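Local coordinates for Mll7089 protein (Mesorhizobium loti, PDB 2OZ8), which probably acts as a magnesium-dependent hydro-lyase of the mandelate racemase/muconate lactonizing enzyme group, its substrate unknown, at residues F8-V20 / S359-P373. Sequence-based numbering, arbitrary orientation.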
loop_
_atom_site.group_PDB
_atom_site.type_symbol
_atom_site.label_atom_id
_atom_site.label_comp_id
_atom_site.label_asym_id
_atom_site.label_seq_id
_atom_site.Cartn_x
_atom_site.Cartn_y
_atom_site.Cartn_z
ATOM N N PHE A 8 11.067 -48.296 -15.550
ATOM C CA PHE A 8 11.864 -47.144 -15.889
ATOM C C PHE A 8 13.313 -47.533 -16.223
ATOM O O PHE A 8 13.806 -48.546 -15.756
ATOM C CB PHE A 8 11.803 -46.096 -14.770
ATOM C CG PHE A 8 12.707 -46.375 -13.626
ATOM C CD1 PHE A 8 14.052 -46.046 -13.699
ATOM C CD2 PHE A 8 12.214 -46.959 -12.469
ATOM C CE1 PHE A 8 14.934 -46.312 -12.612
ATOM C CE2 PHE A 8 13.067 -47.244 -11.372
ATOM C CZ PHE A 8 14.442 -46.921 -11.452
ATOM N N ARG A 9 14.022 -46.703 -16.985
ATOM C CA ARG A 9 15.390 -47.026 -17.395
ATOM C C ARG A 9 16.254 -45.765 -17.282
ATOM O O ARG A 9 15.841 -44.705 -17.748
ATOM C CB ARG A 9 15.341 -47.533 -18.833
ATOM C CG ARG A 9 16.491 -48.433 -19.352
ATOM C CD ARG A 9 16.262 -48.747 -20.897
ATOM N NE ARG A 9 15.077 -49.602 -21.163
ATOM C CZ ARG A 9 14.070 -49.354 -22.024
ATOM N NH1 ARG A 9 14.027 -48.251 -22.775
ATOM N NH2 ARG A 9 13.084 -50.250 -22.136
ATOM N N ILE A 10 17.429 -45.854 -16.653
ATOM C CA ILE A 10 18.329 -44.708 -16.559
ATOM C C ILE A 10 19.647 -44.934 -17.302
ATOM O O ILE A 10 20.402 -45.873 -17.006
ATOM C CB ILE A 10 18.639 -44.312 -15.105
ATOM C CG1 ILE A 10 17.351 -44.162 -14.253
ATOM C CG2 ILE A 10 19.539 -43.022 -15.057
ATOM C CD1 ILE A 10 16.601 -42.867 -14.425
ATOM N N THR A 11 19.956 -44.069 -18.255
ATOM C CA THR A 11 21.240 -44.174 -18.916
ATOM C C THR A 11 22.086 -42.953 -18.637
ATOM O O THR A 11 21.726 -41.845 -19.048
ATOM C CB THR A 11 21.094 -44.380 -20.431
ATOM O OG1 THR A 11 20.140 -45.412 -20.674
ATOM C CG2 THR A 11 22.389 -44.807 -21.005
ATOM N N ARG A 12 23.219 -43.171 -17.971
ATOM C CA ARG A 12 24.096 -42.093 -17.564
ATOM C C ARG A 12 25.126 -41.712 -18.641
ATOM O O ARG A 12 25.765 -42.588 -19.209
ATOM C CB ARG A 12 24.773 -42.489 -16.275
ATOM C CG ARG A 12 25.482 -41.392 -15.575
ATOM C CD ARG A 12 26.422 -41.953 -14.547
ATOM N NE ARG A 12 27.180 -40.904 -13.866
ATOM C CZ ARG A 12 28.272 -40.321 -14.353
ATOM N NH1 ARG A 12 28.756 -40.683 -15.543
ATOM N NH2 ARG A 12 28.901 -39.400 -13.637
ATOM N N PHE A 13 25.274 -40.411 -18.898
ATOM C CA PHE A 13 26.299 -39.829 -19.776
ATOM C C PHE A 13 27.194 -38.798 -19.014
ATOM O O PHE A 13 26.755 -38.087 -18.081
ATOM C CB PHE A 13 25.646 -39.166 -20.991
ATOM C CG PHE A 13 24.752 -40.105 -21.806
ATOM C CD1 PHE A 13 25.290 -40.947 -22.769
ATOM C CD2 PHE A 13 23.387 -40.159 -21.579
ATOM C CE1 PHE A 13 24.489 -41.828 -23.495
ATOM C CE2 PHE A 13 22.578 -41.027 -22.300
ATOM C CZ PHE A 13 23.134 -41.863 -23.257
ATOM N N GLN A 14 28.457 -38.721 -19.389
ATOM C CA GLN A 14 29.359 -37.754 -18.775
ATOM C C GLN A 14 30.448 -37.550 -19.837
ATOM O O GLN A 14 31.264 -38.435 -20.054
ATOM C CB GLN A 14 29.944 -38.262 -17.459
ATOM C CG GLN A 14 30.937 -37.264 -16.783
ATOM C CD GLN A 14 31.656 -37.827 -15.527
ATOM O OE1 GLN A 14 31.372 -38.922 -15.042
ATOM N NE2 GLN A 14 32.590 -37.074 -15.025
ATOM N N PHE A 15 30.423 -36.404 -20.514
ATOM C CA PHE A 15 31.326 -36.143 -21.632
ATOM C C PHE A 15 31.822 -34.705 -21.720
ATOM O O PHE A 15 31.190 -33.801 -21.203
ATOM C CB PHE A 15 30.681 -36.558 -22.942
ATOM C CG PHE A 15 29.325 -35.912 -23.226
ATOM C CD1 PHE A 15 29.226 -34.793 -24.083
ATOM C CD2 PHE A 15 28.135 -36.465 -22.714
ATOM C CE1 PHE A 15 27.960 -34.244 -24.460
ATOM C CE2 PHE A 15 26.862 -35.914 -23.033
ATOM C CZ PHE A 15 26.785 -34.791 -23.922
ATOM N N ALA A 16 32.964 -34.520 -22.389
ATOM C CA ALA A 16 33.557 -33.200 -22.651
ATOM C C ALA A 16 32.728 -32.435 -23.659
ATOM O O ALA A 16 32.116 -33.033 -24.574
ATOM C CB ALA A 16 35.012 -33.330 -23.161
ATOM N N ARG A 17 32.704 -31.112 -23.472
ATOM C CA ARG A 17 32.087 -30.190 -24.428
ATOM C C ARG A 17 33.085 -29.832 -25.516
ATOM O O ARG A 17 34.281 -29.998 -25.335
ATOM C CB ARG A 17 31.618 -28.915 -23.719
ATOM C CG ARG A 17 30.367 -29.125 -22.885
ATOM C CD ARG A 17 30.004 -27.850 -22.115
ATOM N NE ARG A 17 28.905 -28.083 -21.183
ATOM C CZ ARG A 17 27.624 -27.901 -21.479
ATOM N NH1 ARG A 17 27.252 -27.492 -22.693
ATOM N NH2 ARG A 17 26.705 -28.135 -20.559
ATOM N N ASP A 18 32.571 -29.322 -26.631
ATOM C CA ASP A 18 33.402 -28.788 -27.705
ATOM C C ASP A 18 33.975 -27.372 -27.472
ATOM O O ASP A 18 34.902 -26.972 -28.162
ATOM C CB ASP A 18 32.665 -28.877 -29.050
ATOM C CG ASP A 18 31.425 -27.983 -29.129
ATOM O OD1 ASP A 18 30.696 -27.752 -28.100
ATOM O OD2 ASP A 18 31.183 -27.507 -30.278
ATOM N N ARG A 19 33.442 -26.640 -26.495
ATOM C CA ARG A 19 33.917 -25.307 -26.127
ATOM C C ARG A 19 33.587 -25.114 -24.656
ATOM O O ARG A 19 32.724 -25.817 -24.120
ATOM C CB ARG A 19 33.178 -24.237 -26.946
ATOM C CG ARG A 19 31.740 -23.988 -26.509
ATOM C CD ARG A 19 30.959 -23.023 -27.406
ATOM N NE ARG A 19 29.722 -23.670 -27.857
ATOM C CZ ARG A 19 28.475 -23.294 -27.630
ATOM N NH1 ARG A 19 28.128 -22.195 -26.997
ATOM N NH2 ARG A 19 27.543 -24.039 -28.137
ATOM N N VAL A 20 34.229 -24.146 -24.009
ATOM C CA VAL A 20 33.799 -23.738 -22.670
ATOM C C VAL A 20 32.507 -22.937 -22.771
ATOM O O VAL A 20 32.387 -22.046 -23.653
ATOM C CB VAL A 20 34.890 -22.908 -21.893
ATOM C CG1 VAL A 20 34.404 -22.545 -20.479
ATOM C CG2 VAL A 20 36.167 -23.720 -21.741
ATOM N N SER A 359 27.491 -44.404 -23.196
ATOM C CA SER A 359 27.017 -44.660 -21.822
ATOM C C SER A 359 28.199 -44.614 -20.855
ATOM O O SER A 359 29.272 -45.137 -21.180
ATOM C CB SER A 359 26.311 -46.009 -21.755
ATOM O OG SER A 359 25.918 -46.359 -20.428
ATOM N N ARG A 360 28.048 -43.952 -19.711
ATOM C CA ARG A 360 29.120 -43.971 -18.652
ATOM C C ARG A 360 28.517 -44.174 -17.275
ATOM O O ARG A 360 28.266 -43.207 -16.565
ATOM C CB ARG A 360 29.972 -42.676 -18.564
ATOM C CG ARG A 360 30.609 -42.109 -19.813
ATOM C CD ARG A 360 31.791 -42.901 -20.251
ATOM N NE ARG A 360 32.271 -42.452 -21.561
ATOM C CZ ARG A 360 32.198 -43.164 -22.689
ATOM N NH1 ARG A 360 31.654 -44.376 -22.704
ATOM N NH2 ARG A 360 32.668 -42.637 -23.815
ATOM N N PRO A 361 28.339 -45.433 -16.868
ATOM C CA PRO A 361 27.621 -45.784 -15.627
ATOM C C PRO A 361 28.339 -45.292 -14.379
ATOM O O PRO A 361 27.722 -45.125 -13.316
ATOM C CB PRO A 361 27.643 -47.333 -15.645
ATOM C CG PRO A 361 27.941 -47.695 -17.072
ATOM C CD PRO A 361 28.836 -46.636 -17.582
ATOM N N ARG A 362 29.641 -45.102 -14.508
ATOM C CA ARG A 362 30.503 -44.891 -13.352
ATOM C C ARG A 362 31.069 -43.487 -13.456
ATOM O O ARG A 362 31.533 -43.074 -14.552
ATOM C CB ARG A 362 31.593 -45.969 -13.314
ATOM C CG ARG A 362 32.808 -45.694 -12.383
ATOM C CD ARG A 362 32.666 -46.365 -11.024
ATOM N NE ARG A 362 33.575 -45.757 -10.056
ATOM C CZ ARG A 362 33.441 -44.526 -9.559
ATOM N NH1 ARG A 362 32.415 -43.759 -9.916
ATOM N NH2 ARG A 362 34.322 -44.058 -8.685
ATOM N N ARG A 363 30.934 -42.737 -12.358
ATOM C CA ARG A 363 31.367 -41.344 -12.295
ATOM C C ARG A 363 32.883 -41.232 -12.524
ATOM O O ARG A 363 33.672 -41.855 -11.792
ATOM C CB ARG A 363 30.936 -40.666 -10.968
ATOM C CG ARG A 363 31.448 -39.158 -10.796
ATOM C CD ARG A 363 30.924 -38.473 -9.510
ATOM N NE ARG A 363 31.172 -39.303 -8.342
ATOM C CZ ARG A 363 30.342 -39.496 -7.309
ATOM N NH1 ARG A 363 29.163 -38.862 -7.226
ATOM N NH2 ARG A 363 30.719 -40.317 -6.325
ATOM N N LEU A 364 33.279 -40.436 -13.526
ATOM C CA LEU A 364 34.688 -40.256 -13.856
ATOM C C LEU A 364 35.264 -38.932 -13.392
ATOM O O LEU A 364 34.559 -37.967 -13.210
ATOM C CB LEU A 364 34.902 -40.412 -15.365
ATOM C CG LEU A 364 34.513 -41.769 -16.023
ATOM C CD1 LEU A 364 34.635 -41.821 -17.584
ATOM C CD2 LEU A 364 35.246 -42.971 -15.374
ATOM N N ALA A 365 36.576 -38.873 -13.232
ATOM C CA ALA A 365 37.261 -37.622 -13.099
ATOM C C ALA A 365 37.166 -36.923 -14.454
ATOM O O ALA A 365 36.971 -37.567 -15.474
ATOM C CB ALA A 365 38.697 -37.882 -12.689
ATOM N N ARG A 366 37.257 -35.606 -14.460
ATOM C CA ARG A 366 37.213 -34.809 -15.698
ATOM C C ARG A 366 38.296 -35.142 -16.745
ATOM O O ARG A 366 38.005 -35.103 -17.946
ATOM C CB ARG A 366 37.287 -33.305 -15.356
ATOM C CG ARG A 366 37.250 -32.380 -16.565
ATOM C CD ARG A 366 35.972 -32.632 -17.311
ATOM N NE ARG A 366 35.959 -31.849 -18.525
ATOM C CZ ARG A 366 36.590 -32.157 -19.656
ATOM N NH1 ARG A 366 37.291 -33.263 -19.781
ATOM N NH2 ARG A 366 36.485 -31.339 -20.691
ATOM N N SER A 367 39.524 -35.433 -16.285
ATOM C CA SER A 367 40.679 -35.830 -17.146
ATOM C C SER A 367 40.480 -37.166 -17.863
ATOM O O SER A 367 41.181 -37.481 -18.849
ATOM C CB SER A 367 41.948 -35.946 -16.315
ATOM O OG SER A 367 41.709 -36.839 -15.227
ATOM N N GLU A 368 39.520 -37.936 -17.358
ATOM C CA GLU A 368 39.172 -39.250 -17.904
ATOM C C GLU A 368 38.074 -39.211 -18.975
ATOM O O GLU A 368 37.576 -40.248 -19.412
ATOM C CB GLU A 368 38.770 -40.189 -16.748
ATOM C CG GLU A 368 39.879 -40.329 -15.718
ATOM C CD GLU A 368 39.443 -41.000 -14.432
ATOM O OE1 GLU A 368 38.222 -41.261 -14.236
ATOM O OE2 GLU A 368 40.343 -41.250 -13.573
ATOM N N LEU A 369 37.690 -38.028 -19.425
ATOM C CA LEU A 369 36.516 -37.983 -20.310
ATOM C C LEU A 369 36.758 -38.236 -21.795
ATOM O O LEU A 369 35.818 -38.502 -22.553
ATOM C CB LEU A 369 35.744 -36.689 -20.099
ATOM C CG LEU A 369 34.456 -36.763 -19.255
ATOM C CD1 LEU A 369 34.551 -37.710 -18.012
ATOM C CD2 LEU A 369 33.893 -35.346 -18.912
ATOM N N GLY A 370 38.001 -38.152 -22.235
ATOM C CA GLY A 370 38.254 -38.327 -23.645
ATOM C C GLY A 370 37.763 -37.190 -24.523
ATOM O O GLY A 370 37.275 -36.159 -24.046
ATOM N N ALA A 371 37.890 -37.391 -25.830
ATOM C CA ALA A 371 37.479 -36.405 -26.827
ATOM C C ALA A 371 35.990 -36.036 -26.648
ATOM O O ALA A 371 35.197 -36.868 -26.244
ATOM C CB ALA A 371 37.735 -36.959 -28.216
ATOM N N ALA A 372 35.629 -34.789 -26.958
ATOM C CA ALA A 372 34.222 -34.339 -26.973
ATOM C C ALA A 372 33.518 -35.048 -28.088
ATOM O O ALA A 372 34.127 -35.277 -29.095
ATOM C CB ALA A 372 34.168 -32.869 -27.217
ATOM N N PRO A 373 32.240 -35.448 -27.912
ATOM C CA PRO A 373 31.481 -35.788 -29.138
ATOM C C PRO A 373 31.562 -34.656 -30.154
ATOM O O PRO A 373 31.581 -33.476 -29.774
ATOM C CB PRO A 373 30.056 -35.938 -28.644
ATOM C CG PRO A 373 30.157 -36.181 -27.213
ATOM C CD PRO A 373 31.454 -35.673 -26.683
HETATM O O HOH W 1 34.090 -36.988 -23.932
#
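The carboxamide of Gln14 lies against the backbone of Leu364 and is held from both ends: Leu364 N donates to Gln14 OE1 at 2.9 Å, nearly straight at 175°, while Gln14 NE2 returns a bond to Leu364 O at 2.8 Å, approaching from above that carbonyl's plane. CG is anti to the backbone N (chi1 179°) and the chain is extended beyond it, which carries the amide out from its own strand to the backbone of Leu364. OE1 also takes both terminal nitrogens of Arg12, end-on and within the guanidinium plane, NH1 in the carbonyl plane on a lone pair, NH2 at 2.9 Å from above that plane, so three donors converge on one oxygen. Arg12 NH1 reaches back to Arg360 O at 2.8 Å, and the peptide joining Arg362 to Arg363 covers one face of the guanidinium; NE and NH2 are further bound by the carbonyls of Pro58 and Leu57. Strand 5-17 pairs with strand 27-40 in the antiparallel sheet of the N-terminal capping domain of the enolase superfamily, and the chain following helix 352-357 returns here to run along its other edge. Backbone to backbone, Arg360 N donates to Arg12 O at 2.7 Å. A leucine in place of Gln14 would probably leave the peptide N-H and carbonyl of Leu364 without their mates and take from the Arg12 guanidinium the acceptor that both its terminal nitrogens share. Further along, Leu369 crosses the Gln14 side chain at about a right angle, CD1 against the amide and CD2 resting 3.5 Å from Phe15 C. A water accepts from Ala16 N on this edge, Ala16 CB faces Arg366 NH2, and Phe15 CD1 meets Pro373 CD at 3.5 Å, the ring and the proline set crosswise.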